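Local atomic coordinates of nucleotidyltransferase-like protein (Exiguobacterium sibiricum, PDB entry 3C18), a protein that is of unknown function but probably belongs to the nucleotidyltransferases, with a nucleotidyltransferase-like domain joined to a substrate-binding and a helix-turn-helix domain. Residues R162-V165 with L166-G169; V175-E178 with Q179-L182. All coordinates share one frame; numbering follows the deposited sequence.

Contact 1 of 2, residues R162-V165 with L166-G169; sequences RLSV and LEKG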
ATOM      1  N   ARG A 162      10.445  12.038  -1.945  1.00 28.00           N
ATOM      2  CA  ARG A 162       9.075  12.502  -1.621  1.00 26.62           C
ATOM      3  C   ARG A 162       9.089  13.310  -0.321  1.00 26.98           C
ATOM      4  O   ARG A 162       8.488  14.380  -0.224  1.00 31.71           O
ATOM      5  CB  ARG A 162       8.088  11.321  -1.540  1.00 26.00           C
ATOM      6  CG  ARG A 162       7.812  10.668  -2.912  1.00 25.59           C
ATOM      7  CD  ARG A 162       7.035   9.363  -2.802  1.00 33.20           C
ATOM      8  NE  ARG A 162       5.868   9.520  -1.953  1.00 43.13           N
ATOM      9  CZ  ARG A 162       4.707  10.017  -2.356  1.00 47.85           C
ATOM     10  NH1 ARG A 162       4.563  10.417  -3.599  1.00 50.72           N
ATOM     11  NH2 ARG A 162       3.700  10.132  -1.504  1.00 51.96           N
ATOM     12  N   LEU A 163       9.841  12.824   0.652  1.00 26.54           N
ATOM     13  CA  LEU A 163       9.996  13.515   1.946  1.00 25.94           C
ATOM     14  C   LEU A 163      10.651  14.851   1.761  1.00 27.69           C
ATOM     15  O   LEU A 163      10.219  15.885   2.314  1.00 29.96           O
ATOM     16  CB  LEU A 163      10.796  12.653   2.921  1.00 26.45           C
ATOM     17  CG  LEU A 163      11.131  13.258   4.273  1.00 26.40           C
ATOM     18  CD1 LEU A 163       9.913  13.716   5.046  1.00 23.99           C
ATOM     19  CD2 LEU A 163      11.896  12.228   5.047  1.00 29.48           C
ATOM     20  N   SER A 164      11.673  14.860   0.928  1.00 26.56           N
ATOM     21  CA  SER A 164      12.423  16.086   0.663  0.50 27.34           C
ATOM     22  C   SER A 164      11.541  17.146   0.018  1.00 26.80           C
ATOM     23  O   SER A 164      11.665  18.331   0.291  1.00 28.71           O
ATOM     24  CB  SER A 164      13.648  15.780  -0.188  0.50 27.53           C
ATOM     25  OG  SER A 164      14.446  14.822   0.484  0.50 32.69           O
ATOM     26  N   VAL A 165      10.607  16.689  -0.801  1.00 29.03           N
ATOM     27  CA  VAL A 165       9.655  17.571  -1.473  1.00 29.43           C
ATOM     28  C   VAL A 165       8.663  18.128  -0.440  1.00 31.53           C
ATOM     29  O   VAL A 165       8.407  19.331  -0.386  1.00 33.44           O
ATOM     30  CB  VAL A 165       8.912  16.877  -2.624  1.00 28.28           C
ATOM     31  CG1 VAL A 165       7.784  17.748  -3.158  1.00 27.56           C
ATOM     32  CG2 VAL A 165       9.902  16.546  -3.730  1.00 22.82           C
ATOM     33  N   LEU A 166       8.114  17.244   0.381  1.00 28.27           N
ATOM     34  CA  LEU A 166       7.209  17.672   1.463  1.00 27.16           C
ATOM     35  C   LEU A 166       7.900  18.697   2.361  1.00 27.94           C
ATOM     36  O   LEU A 166       7.320  19.678   2.787  1.00 29.17           O
ATOM     37  CB  LEU A 166       6.780  16.449   2.303  1.00 29.39           C
ATOM     38  CG  LEU A 166       5.730  15.521   1.666  1.00 27.83           C
ATOM     39  CD1 LEU A 166       5.767  14.122   2.333  1.00 20.19           C
ATOM     40  CD2 LEU A 166       4.319  16.130   1.739  1.00 29.87           C
ATOM     41  N   GLU A 167       9.180  18.490   2.610  1.00 30.18           N
ATOM     42  CA  GLU A 167       9.905  19.351   3.546  1.00 30.25           C
ATOM     43  C   GLU A 167       9.880  20.776   3.071  1.00 32.08           C
ATOM     44  O   GLU A 167       9.936  21.684   3.858  1.00 30.23           O
ATOM     45  CB  GLU A 167      11.361  18.916   3.741  1.00 32.72           C
ATOM     46  CG  GLU A 167      11.547  17.727   4.640  1.00 32.75           C
ATOM     47  CD  GLU A 167      12.995  17.310   4.773  1.00 38.56           C
ATOM     48  OE1 GLU A 167      13.714  17.344   3.750  1.00 35.93           O
ATOM     49  OE2 GLU A 167      13.410  16.888   5.884  1.00 33.81           O
ATOM     50  N   LYS A 168       9.800  20.949   1.764  1.00 35.13           N
ATOM     51  CA  LYS A 168       9.915  22.277   1.145  1.00 36.48           C
ATOM     52  C   LYS A 168       8.525  22.831   0.947  1.00 36.96           C
ATOM     53  O   LYS A 168       8.344  23.890   0.384  1.00 40.46           O
ATOM     54  CB  LYS A 168      10.658  22.205  -0.195  1.00 37.65           C
ATOM     55  CG  LYS A 168      12.144  21.897  -0.068  1.00 45.06           C
ATOM     56  CD  LYS A 168      12.920  23.019   0.594  1.00 53.73           C
ATOM     57  CE  LYS A 168      13.316  24.138  -0.404  1.00 62.77           C
ATOM     58  NZ  LYS A 168      14.513  23.857  -1.311  1.00 58.72           N
ATOM     59  N   GLY A 169       7.538  22.063   1.379  1.00 35.91           N
ATOM     60  CA  GLY A 169       6.153  22.522   1.442  1.00 35.69           C
ATOM     61  C   GLY A 169       5.281  22.213   0.256  1.00 35.82           C
ATOM     62  O   GLY A 169       4.187  22.750   0.122  1.00 39.23           O
TER
HETATM   63  O   HOH W   1      14.012  19.275   1.383  1.00 41.39           O

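Contact 2 of 2, residues V175-E178 with Q179-L182; sequences VVWE and QARL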
ATOM      1  N   VAL A 175       6.298  12.936 -10.901  1.00 37.54           N
ATOM      2  CA  VAL A 175       7.648  13.276 -11.362  1.00 38.37           C
ATOM      3  C   VAL A 175       8.451  13.839 -10.219  1.00 38.93           C
ATOM      4  O   VAL A 175       9.007  14.937 -10.284  1.00 41.50           O
ATOM      5  CB  VAL A 175       7.685  14.259 -12.563  1.00 38.78           C
ATOM      6  CG1 VAL A 175       7.110  13.576 -13.796  1.00 42.52           C
ATOM      7  CG2 VAL A 175       6.974  15.600 -12.238  1.00 41.27           C
ATOM      8  N   VAL A 176       8.540  13.047  -9.179  1.00 38.20           N
ATOM      9  CA  VAL A 176       9.198  13.475  -7.951  1.00 38.96           C
ATOM     10  C   VAL A 176      10.691  13.798  -8.089  1.00 39.14           C
ATOM     11  O   VAL A 176      11.192  14.714  -7.426  1.00 40.93           O
ATOM     12  CB  VAL A 176       8.990  12.459  -6.821  1.00 40.15           C
ATOM     13  CG1 VAL A 176       9.938  11.266  -7.004  1.00 40.05           C
ATOM     14  CG2 VAL A 176       9.172  13.163  -5.469  1.00 39.68           C
ATOM     15  N   TRP A 177      11.408  13.068  -8.936  1.00 38.31           N
ATOM     16  CA  TRP A 177      12.869  13.326  -9.114  1.00 36.14           C
ATOM     17  C   TRP A 177      13.130  14.691  -9.725  1.00 38.71           C
ATOM     18  O   TRP A 177      14.139  15.344  -9.452  1.00 31.62           O
ATOM     19  CB  TRP A 177      13.591  12.227  -9.928  1.00 34.62           C
ATOM     20  CG  TRP A 177      13.756  10.994  -9.122  1.00 32.46           C
ATOM     21  CD1 TRP A 177      13.159   9.796  -9.324  1.00 34.24           C
ATOM     22  CD2 TRP A 177      14.491  10.873  -7.903  1.00 31.99           C
ATOM     23  NE1 TRP A 177      13.491   8.920  -8.321  1.00 37.37           N
ATOM     24  CE2 TRP A 177      14.316   9.554  -7.435  1.00 31.70           C
ATOM     25  CE3 TRP A 177      15.278  11.748  -7.161  1.00 33.43           C
ATOM     26  CZ2 TRP A 177      14.913   9.087  -6.265  1.00 30.19           C
ATOM     27  CZ3 TRP A 177      15.880  11.275  -5.989  1.00 31.02           C
ATOM     28  CH2 TRP A 177      15.686   9.965  -5.556  1.00 31.33           C
ATOM     29  N   GLU A 178      12.186  15.114 -10.548  1.00 41.69           N
ATOM     30  CA  GLU A 178      12.254  16.441 -11.177  1.00 46.37           C
ATOM     31  C   GLU A 178      12.119  17.491 -10.088  1.00 43.14           C
ATOM     32  O   GLU A 178      12.880  18.443 -10.020  1.00 46.01           O
ATOM     33  CB  GLU A 178      11.106  16.630 -12.177  1.00 49.12           C
ATOM     34  CG  GLU A 178      11.073  15.603 -13.312  1.00 58.72           C
ATOM     35  CD  GLU A 178      12.090  15.894 -14.393  1.00 69.91           C
ATOM     36  OE1 GLU A 178      13.014  16.697 -14.131  1.00 76.19           O
ATOM     37  OE2 GLU A 178      11.958  15.325 -15.505  1.00 74.35           O
ATOM     38  N   GLN A 179      11.105  17.295  -9.261  1.00 42.87           N
ATOM     39  CA  GLN A 179      10.821  18.180  -8.131  1.00 39.96           C
ATOM     40  C   GLN A 179      12.019  18.236  -7.216  1.00 40.40           C
ATOM     41  O   GLN A 179      12.368  19.293  -6.721  1.00 41.30           O
ATOM     42  CB  GLN A 179       9.627  17.692  -7.312  1.00 38.21           C
ATOM     43  CG  GLN A 179       8.270  17.790  -7.969  1.00 39.56           C
ATOM     44  CD  GLN A 179       7.130  17.334  -7.056  1.00 44.59           C
ATOM     45  OE1 GLN A 179       6.930  16.133  -6.836  1.00 39.22           O
ATOM     46  NE2 GLN A 179       6.345  18.292  -6.551  1.00 38.42           N
ATOM     47  N   ALA A 180      12.653  17.084  -7.017  1.00 39.69           N
ATOM     48  CA  ALA A 180      13.742  16.939  -6.021  1.00 38.55           C
ATOM     49  C   ALA A 180      15.046  17.507  -6.518  1.00 38.35           C
ATOM     50  O   ALA A 180      15.944  17.809  -5.736  1.00 38.25           O
ATOM     51  CB  ALA A 180      13.923  15.467  -5.614  1.00 36.63           C
ATOM     52  N   ARG A 181      15.144  17.685  -7.825  1.00 41.01           N
ATOM     53  CA  ARG A 181      16.397  18.161  -8.445  0.50 40.83           C
ATOM     54  C   ARG A 181      16.792  19.506  -7.859  1.00 41.61           C
ATOM     55  O   ARG A 181      17.980  19.849  -7.739  1.00 41.76           O
ATOM     56  CB  ARG A 181      16.254  18.297  -9.964  0.50 41.39           C
ATOM     57  CG  ARG A 181      17.535  18.736 -10.683  0.50 42.27           C
ATOM     58  CD  ARG A 181      17.296  19.016 -12.182  0.50 44.91           C
ATOM     59  NE  ARG A 181      16.374  20.133 -12.402  0.50 44.65           N
ATOM     60  CZ  ARG A 181      16.745  21.394 -12.614  0.50 41.86           C
ATOM     61  NH1 ARG A 181      18.029  21.723 -12.643  0.50 30.73           N
ATOM     62  NH2 ARG A 181      15.826  22.327 -12.801  0.50 39.41           N
ATOM     63  N   LEU A 182      15.783  20.266  -7.494  1.00 42.82           N
ATOM     64  CA  LEU A 182      16.013  21.586  -6.906  1.00 45.15           C
ATOM     65  C   LEU A 182      15.584  21.634  -5.427  1.00 43.60           C
ATOM     66  O   LEU A 182      16.213  22.292  -4.624  1.00 44.48           O
ATOM     67  CB  LEU A 182      15.316  22.671  -7.730  1.00 46.28           C
ATOM     68  CG  LEU A 182      16.022  22.935  -9.069  1.00 51.34           C
ATOM     69  CD1 LEU A 182      15.519  24.236  -9.694  1.00 45.41           C
ATOM     70  CD2 LEU A 182      17.566  22.967  -8.888  1.00 53.32           C
TER

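Contact 1 of 2, residues R162-V165 with L166-G169
R162 with L166 and L163 with E167 are joined by backbone hydrogen bonds of the regular i to i+4 kind. L166 N gives its hydrogen to R162 O at 3.0 Å, nearly straight at 170°, and E167 N to L163 O at 2.8 Å with more bend. One residue later the pattern tightens: K168 N turns to V165 O, 3.0 Å away, and approaches from above that carbonyl plane. G169, with a positive phi of 94° that glycine adopts readily, follows with G169 N on L166 O at 2.8 Å. This is a Schellman motif, and it ends helix 146-167, in the YgxA-like substrate-binding domain. Side chains meet mostly through carbons lying over carbonyl oxygens. E167 CG sits 3.3 Å from L163 O, and the extended chain beyond it runs back along the helix until OE1 comes 3.6 Å from S164 CA. L166 CG, beside its own backbone N (chi1 -76°), rests on R162 O, while its side chain also touches Q122 and M123 of helix 116-142. One water lies between S164 O and E167 OE1, within hydrogen-bonding distance of each. The same OE1 makes a salt bridge to K219, OE2 bonds S222, and S164 OG bonds L160 O within the helix.

Contact 2 of 2, residues V175-E178 with Q179-L182
V175 and Q179 meet at the N-terminal end of helix 176-183, with V175 in the N-cap position just ahead of the first turn. Its carbonyl takes a weak hydrogen bond from Q179 N, V175 O to Q179 N being 3.3 Å. The next bond, A180 N to V176 O at 2.8 Å, is shorter but bent to 139°. Further on the turn tightens, and R181 N reaches E178 O at 3.2 Å from well above the carbonyl plane.

Carbon contacts fill in around these bonds. Q179 CB and A180 CB each lie 3.4 Å from V176 O, so this oxygen is flanked by both side chains as well as holding A180 N. The indole of W177 brings CE3 to 4.2 Å from A180 CB, the methyl lying oblique to the ring. V176 CG1 sits over one face of the same indole, toward its rim, and a ring stack with Y191 adds a partner from helix 185-195.

Polar groups find partners beyond the two segments. Q179 has CG beside its backbone N and runs straight beyond it (chi2 -178°), which carries the amide back along the helix to the loop before it, where OE1 accepts from E173 N and NE2 donates to H171 O. The backbone N of W177 is hydrogen-bonded to D148 of the second subunit, which also packs on V176 and E178, placing this helix start at the dimer interface. E178 and R181 have opposite charges, but E178 OE1 and R181 NE stay 5.1 Å apart. Where the Q179 side chain crosses that of V176 at about a right angle, its OE1 is 3.7 Å from V176 CA.

Overall arrangement
From the N terminus the chain passes through the five-stranded nucleotidyltransferase-like sheet and helix 116-142 before reaching contact 1, at the C-terminal end of helix 146-167. A short loop then leads to contact 2, at the start of helix 176-183. Each contact is local to one helix and closes no loop; they follow in series, neither nesting nor crossing. Their centres lie about 10 Å apart and their side chains pack directly: V165 CG1 is 3.7 Å from Q179 NE2, and R162 CG is 3.8 Å from V176 CG2. Contact 1 faces helix 116-142 as well, whereas contact 2 reaches helix 185-195 and the second subunit.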